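Local coordinates for protein hydrazine synthase subunit alpha (Candidatus Kuenenia stuttgartiensis, PDB 5C2V) that forms the subunit of the hydrazine synthase complex that condenses hydroxylamine with ammonia to give hydrazine, and carries two heme c groups, at residues Gly467-Arg479 / Asn769-Val781. Numbering follows the deposited sequence.
Sequences GYQCVEPDSTRFR and NIPGPDFYPGYLV. With CA (calcium ion), chain Z.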
loop_
_atom_site.group_PDB
_atom_site.type_symbol
_atom_site.label_atom_id
_atom_site.label_comp_id
_atom_site.label_asym_id
_atom_site.label_seq_id
_atom_site.Cartn_x
_atom_site.Cartn_y
_atom_site.Cartn_z
ATOM N N GLY D 467 21.240 -14.011 10.379
ATOM C CA GLY D 467 20.991 -12.774 11.094
ATOM C C GLY D 467 21.688 -12.708 12.438
ATOM O O GLY D 467 21.560 -13.615 13.260
ATOM N N TYR D 468 22.426 -11.625 12.665
ATOM C CA TYR D 468 23.071 -11.398 13.951
ATOM C C TYR D 468 22.193 -10.516 14.827
ATOM O O TYR D 468 21.749 -9.450 14.398
ATOM C CB TYR D 468 24.445 -10.751 13.773
ATOM C CG TYR D 468 25.416 -11.554 12.940
ATOM C CD1 TYR D 468 25.312 -12.937 12.849
ATOM C CD2 TYR D 468 26.442 -10.928 12.245
ATOM C CE1 TYR D 468 26.202 -13.670 12.087
ATOM C CE2 TYR D 468 27.335 -11.652 11.481
ATOM C CZ TYR D 468 27.211 -13.022 11.405
ATOM O OH TYR D 468 28.102 -13.744 10.644
ATOM N N GLN D 469 21.943 -10.965 16.051
ATOM C CA GLN D 469 21.169 -10.181 16.999
ATOM C C GLN D 469 21.923 -8.902 17.336
ATOM O O GLN D 469 23.153 -8.894 17.378
ATOM C CB GLN D 469 20.887 -10.988 18.267
ATOM C CG GLN D 469 19.933 -10.314 19.239
ATOM C CD GLN D 469 18.517 -10.210 18.701
ATOM O OE1 GLN D 469 17.707 -11.120 18.877
ATOM N NE2 GLN D 469 18.210 -9.095 18.049
ATOM N N CYS D 470 21.189 -7.822 17.577
ATOM C CA CYS D 470 21.825 -6.549 17.872
ATOM C C CYS D 470 22.007 -6.394 19.373
ATOM O O CYS D 470 21.040 -6.216 20.116
ATOM C CB CYS D 470 20.998 -5.390 17.310
ATOM S SG CYS D 470 21.695 -3.751 17.616
ATOM N N VAL D 471 23.259 -6.454 19.810
ATOM C CA VAL D 471 23.586 -6.317 21.222
ATOM C C VAL D 471 24.609 -5.202 21.421
ATOM O O VAL D 471 25.748 -5.279 20.956
ATOM C CB VAL D 471 24.106 -7.650 21.821
ATOM C CG1 VAL D 471 22.968 -8.652 21.936
ATOM C CG2 VAL D 471 25.232 -8.235 20.975
ATOM N N GLU D 472 24.180 -4.146 22.102
ATOM C CA GLU D 472 25.025 -2.979 22.309
ATOM C C GLU D 472 24.972 -2.542 23.767
ATOM O O GLU D 472 24.209 -1.643 24.122
ATOM C CB GLU D 472 24.591 -1.833 21.392
ATOM C CG GLU D 472 24.576 -2.184 19.908
ATOM C CD GLU D 472 25.966 -2.270 19.305
ATOM O OE1 GLU D 472 26.929 -1.811 19.954
ATOM O OE2 GLU D 472 26.095 -2.801 18.181
ATOM N N PRO D 473 25.783 -3.188 24.619
ATOM C CA PRO D 473 25.805 -2.922 26.062
ATOM C C PRO D 473 26.305 -1.520 26.398
ATOM O O PRO D 473 25.823 -0.909 27.352
ATOM C CB PRO D 473 26.766 -3.986 26.598
ATOM C CG PRO D 473 27.646 -4.315 25.442
ATOM C CD PRO D 473 26.765 -4.216 24.233
ATOM N N ASP D 474 27.261 -1.021 25.621
ATOM C CA ASP D 474 27.805 0.314 25.840
ATOM C C ASP D 474 27.035 1.339 25.015
ATOM O O ASP D 474 27.067 1.312 23.786
ATOM C CB ASP D 474 29.295 0.349 25.492
ATOM C CG ASP D 474 29.933 1.690 25.795
ATOM O OD1 ASP D 474 29.400 2.426 26.652
ATOM O OD2 ASP D 474 30.974 2.004 25.180
ATOM N N SER D 475 26.348 2.245 25.702
ATOM C CA SER D 475 25.460 3.198 25.044
ATOM C C SER D 475 26.215 4.349 24.388
ATOM O O SER D 475 25.629 5.147 23.656
ATOM C CB SER D 475 24.443 3.749 26.047
ATOM O OG SER D 475 25.091 4.407 27.123
ATOM N N THR D 476 27.513 4.444 24.657
ATOM C CA THR D 476 28.326 5.489 24.048
ATOM C C THR D 476 28.830 5.063 22.669
ATOM O O THR D 476 29.290 5.893 21.885
ATOM C CB THR D 476 29.527 5.863 24.943
ATOM O OG1 THR D 476 30.465 4.780 24.978
ATOM C CG2 THR D 476 29.057 6.177 26.358
ATOM N N ARG D 477 28.754 3.766 22.384
ATOM C CA ARG D 477 29.165 3.238 21.086
ATOM C C ARG D 477 28.012 2.981 20.110
ATOM O O ARG D 477 28.249 2.589 18.967
ATOM C CB ARG D 477 29.963 1.947 21.279
ATOM C CG ARG D 477 31.325 2.154 21.918
ATOM C CD ARG D 477 32.321 2.729 20.922
ATOM N NE ARG D 477 32.671 1.764 19.884
ATOM C CZ ARG D 477 33.558 1.989 18.920
ATOM N NH1 ARG D 477 34.192 3.152 18.856
ATOM N NH2 ARG D 477 33.812 1.049 18.019
ATOM N N PHE D 478 26.773 3.201 20.544
ATOM C CA PHE D 478 25.622 2.871 19.703
ATOM C C PHE D 478 24.525 3.934 19.733
ATOM O O PHE D 478 24.146 4.425 20.798
ATOM C CB PHE D 478 25.039 1.516 20.119
ATOM C CG PHE D 478 23.795 1.128 19.365
ATOM C CD1 PHE D 478 23.868 0.699 18.049
ATOM C CD2 PHE D 478 22.554 1.178 19.979
ATOM C CE1 PHE D 478 22.727 0.337 17.357
ATOM C CE2 PHE D 478 21.409 0.816 19.292
ATOM C CZ PHE D 478 21.495 0.396 17.979
ATOM N N ARG D 479 24.010 4.270 18.555
ATOM C CA ARG D 479 22.970 5.285 18.422
ATOM C C ARG D 479 21.899 4.864 17.418
ATOM O O ARG D 479 22.210 4.390 16.326
ATOM C CB ARG D 479 23.584 6.623 18.003
ATOM C CG ARG D 479 22.586 7.762 17.896
ATOM C CD ARG D 479 21.947 8.060 19.240
ATOM N NE ARG D 479 20.844 9.009 19.122
ATOM C CZ ARG D 479 20.980 10.328 19.209
ATOM N NH1 ARG D 479 22.177 10.861 19.416
ATOM N NH2 ARG D 479 19.920 11.115 19.089
ATOM N N ASN D 769 29.026 -4.346 10.628
ATOM C CA ASN D 769 28.492 -5.701 10.582
ATOM C C ASN D 769 29.045 -6.584 11.692
ATOM O O ASN D 769 28.722 -7.768 11.771
ATOM C CB ASN D 769 28.756 -6.336 9.216
ATOM C CG ASN D 769 27.490 -6.480 8.390
ATOM O OD1 ASN D 769 26.383 -6.514 8.931
ATOM N ND2 ASN D 769 27.646 -6.571 7.074
ATOM N N ILE D 770 29.892 -6.007 12.537
ATOM C CA ILE D 770 30.445 -6.729 13.675
ATOM C C ILE D 770 29.690 -6.357 14.946
ATOM O O ILE D 770 29.844 -5.249 15.456
ATOM C CB ILE D 770 31.946 -6.429 13.859
ATOM C CG1 ILE D 770 32.713 -6.736 12.571
ATOM C CG2 ILE D 770 32.510 -7.225 15.028
ATOM C CD1 ILE D 770 34.182 -6.378 12.634
ATOM N N PRO D 771 28.873 -7.289 15.463
ATOM C CA PRO D 771 28.024 -7.056 16.639
ATOM C C PRO D 771 28.805 -6.563 17.856
ATOM O O PRO D 771 29.864 -7.104 18.171
ATOM C CB PRO D 771 27.417 -8.436 16.909
ATOM C CG PRO D 771 27.427 -9.110 15.583
ATOM C CD PRO D 771 28.682 -8.640 14.909
ATOM N N GLY D 772 28.278 -5.542 18.525
ATOM C CA GLY D 772 28.930 -4.970 19.687
ATOM C C GLY D 772 29.997 -3.961 19.309
ATOM O O GLY D 772 30.343 -3.828 18.136
ATOM N N PRO D 773 30.521 -3.232 20.305
ATOM C CA PRO D 773 31.582 -2.247 20.064
ATOM C C PRO D 773 32.889 -2.901 19.625
ATOM O O PRO D 773 33.326 -3.875 20.237
ATOM C CB PRO D 773 31.741 -1.564 21.426
ATOM C CG PRO D 773 31.238 -2.563 22.413
ATOM C CD PRO D 773 30.125 -3.289 21.723
ATOM N N ASP D 774 33.499 -2.366 18.572
ATOM C CA ASP D 774 34.769 -2.886 18.074
ATOM C C ASP D 774 35.780 -1.767 17.842
ATOM O O ASP D 774 35.522 -0.605 18.163
ATOM C CB ASP D 774 34.560 -3.681 16.784
ATOM C CG ASP D 774 33.669 -2.964 15.794
ATOM O OD1 ASP D 774 34.152 -2.030 15.119
ATOM O OD2 ASP D 774 32.484 -3.343 15.684
ATOM N N PHE D 775 36.930 -2.125 17.282
ATOM C CA PHE D 775 38.029 -1.181 17.100
ATOM C C PHE D 775 37.893 -0.351 15.824
ATOM O O PHE D 775 38.625 0.618 15.629
ATOM C CB PHE D 775 39.365 -1.927 17.090
ATOM C CG PHE D 775 39.721 -2.550 18.410
ATOM C CD1 PHE D 775 39.203 -2.046 19.592
ATOM C CD2 PHE D 775 40.574 -3.640 18.469
ATOM C CE1 PHE D 775 39.530 -2.616 20.808
ATOM C CE2 PHE D 775 40.905 -4.215 19.682
ATOM C CZ PHE D 775 40.382 -3.702 20.853
ATOM N N TYR D 776 36.961 -0.734 14.959
ATOM C CA TYR D 776 36.752 -0.020 13.704
ATOM C C TYR D 776 35.944 1.261 13.926
ATOM O O TYR D 776 35.091 1.311 14.813
ATOM C CB TYR D 776 36.058 -0.929 12.686
ATOM C CG TYR D 776 36.935 -2.061 12.197
ATOM C CD1 TYR D 776 37.887 -1.846 11.208
ATOM C CD2 TYR D 776 36.815 -3.339 12.726
ATOM C CE1 TYR D 776 38.694 -2.875 10.758
ATOM C CE2 TYR D 776 37.618 -4.374 12.282
ATOM C CZ TYR D 776 38.555 -4.136 11.299
ATOM O OH TYR D 776 39.356 -5.163 10.853
ATOM N N PRO D 777 36.222 2.304 13.120
ATOM C CA PRO D 777 35.609 3.634 13.247
ATOM C C PRO D 777 34.084 3.613 13.327
ATOM O O PRO D 777 33.437 2.856 12.605
ATOM C CB PRO D 777 36.066 4.346 11.973
ATOM C CG PRO D 777 37.372 3.719 11.656
ATOM C CD PRO D 777 37.233 2.274 12.047
ATOM N N GLY D 778 33.524 4.444 14.202
ATOM C CA GLY D 778 32.084 4.507 14.379
ATOM C C GLY D 778 31.648 5.521 15.422
ATOM O O GLY D 778 32.466 6.271 15.956
ATOM N N TYR D 779 30.348 5.534 15.706
ATOM C CA TYR D 779 29.745 6.476 16.648
ATOM C C TYR D 779 30.366 6.402 18.041
ATOM O O TYR D 779 30.464 5.327 18.630
ATOM C CB TYR D 779 28.238 6.219 16.735
ATOM C CG TYR D 779 27.511 7.044 17.774
ATOM C CD1 TYR D 779 27.066 8.327 17.484
ATOM C CD2 TYR D 779 27.250 6.531 19.040
ATOM C CE1 TYR D 779 26.393 9.081 18.428
ATOM C CE2 TYR D 779 26.579 7.278 19.990
ATOM C CZ TYR D 779 26.153 8.552 19.679
ATOM O OH TYR D 779 25.484 9.297 20.623
ATOM N N LEU D 780 30.786 7.553 18.560
ATOM C CA LEU D 780 31.343 7.625 19.906
ATOM C C LEU D 780 30.964 8.921 20.619
ATOM O O LEU D 780 31.054 10.006 20.044
ATOM C CB LEU D 780 32.867 7.485 19.855
ATOM C CG LEU D 780 33.623 7.609 21.179
ATOM C CD1 LEU D 780 33.115 6.596 22.194
ATOM C CD2 LEU D 780 35.119 7.445 20.957
ATOM N N VAL D 781 30.546 8.800 21.877
ATOM C CA VAL D 781 30.297 9.960 22.728
ATOM C C VAL D 781 30.840 9.712 24.131
ATOM O O VAL D 781 31.483 10.579 24.722
ATOM C CB VAL D 781 28.794 10.305 22.827
ATOM C CG1 VAL D 781 28.258 10.787 21.485
ATOM C CG2 VAL D 781 28.002 9.111 23.337
HETATM CA CA CA Z . 30.193 -3.290 15.903
HETATM O O HOH W 1 25.298 -5.808 18.165
HETATM O O HOH W 2 27.834 -3.014 16.153
HETATM O O HOH W 3 30.498 2.892 17.817
HETATM O O HOH W 4 30.589 -0.979 16.438
#
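Thr476 O is gripped by two groups of the chain's C-terminal end. Val781 N donates to Thr476 O at 3.2 Å, in the carbonyl plane and on a lone pair. Leu780 CA adds a CA-H...O contact. In return, Arg477 CA points its hydrogen at Tyr779 O, and one water donates to both Arg477 O and Tyr779 O. The tail is thus held against the type I turn from Asp474 to Arg477.

Tyr779 lies along this turn. CB of Arg479 sits 3.5 Å above the centre of the Tyr779 ring, 8° off the normal, a CH-pi contact. The backbone of Arg477 and Phe478 meets the ring at its edge. The Arg479 guanidinium is turned 80° from the ring and lies beside the hydroxyl.

At the other end, 769-781 curls round a calcium ion. Ile770 O, Gly772 O, Asp774 OD2 and two waters bind it, and Asp768 OD1 joins them. The loop follows helix 751-762; 467-479 belongs to the heme-binding middle domain. Glu472 reaches the metal only through water: OE2 accepts from a calcium-bound water at 2.7 Å. Its chain bends at chi2 (-74°), which brings the carboxylate beside the backbone of Gly772. A second water accepts from Val471 N and Gly772 N. Asp774 OD1, the other oxygen of the metal-binding carboxylate, takes Tyr776 N in an Asx turn and forms a salt bridge with Arg647.

Arg477 CG lies 3.8 Å from Pro773 CB. Bends at chi2 and chi3 turn the Arg477 guanidinium toward the 774-776 backbone, though the place of NH2 is doubtful. Further along, Tyr468 CB packs on Pro771 CG at 3.9 Å. Asn769 O lies at the edge of the Tyr468 ring, whose hydroxyl hydrogen-bonds Gln641.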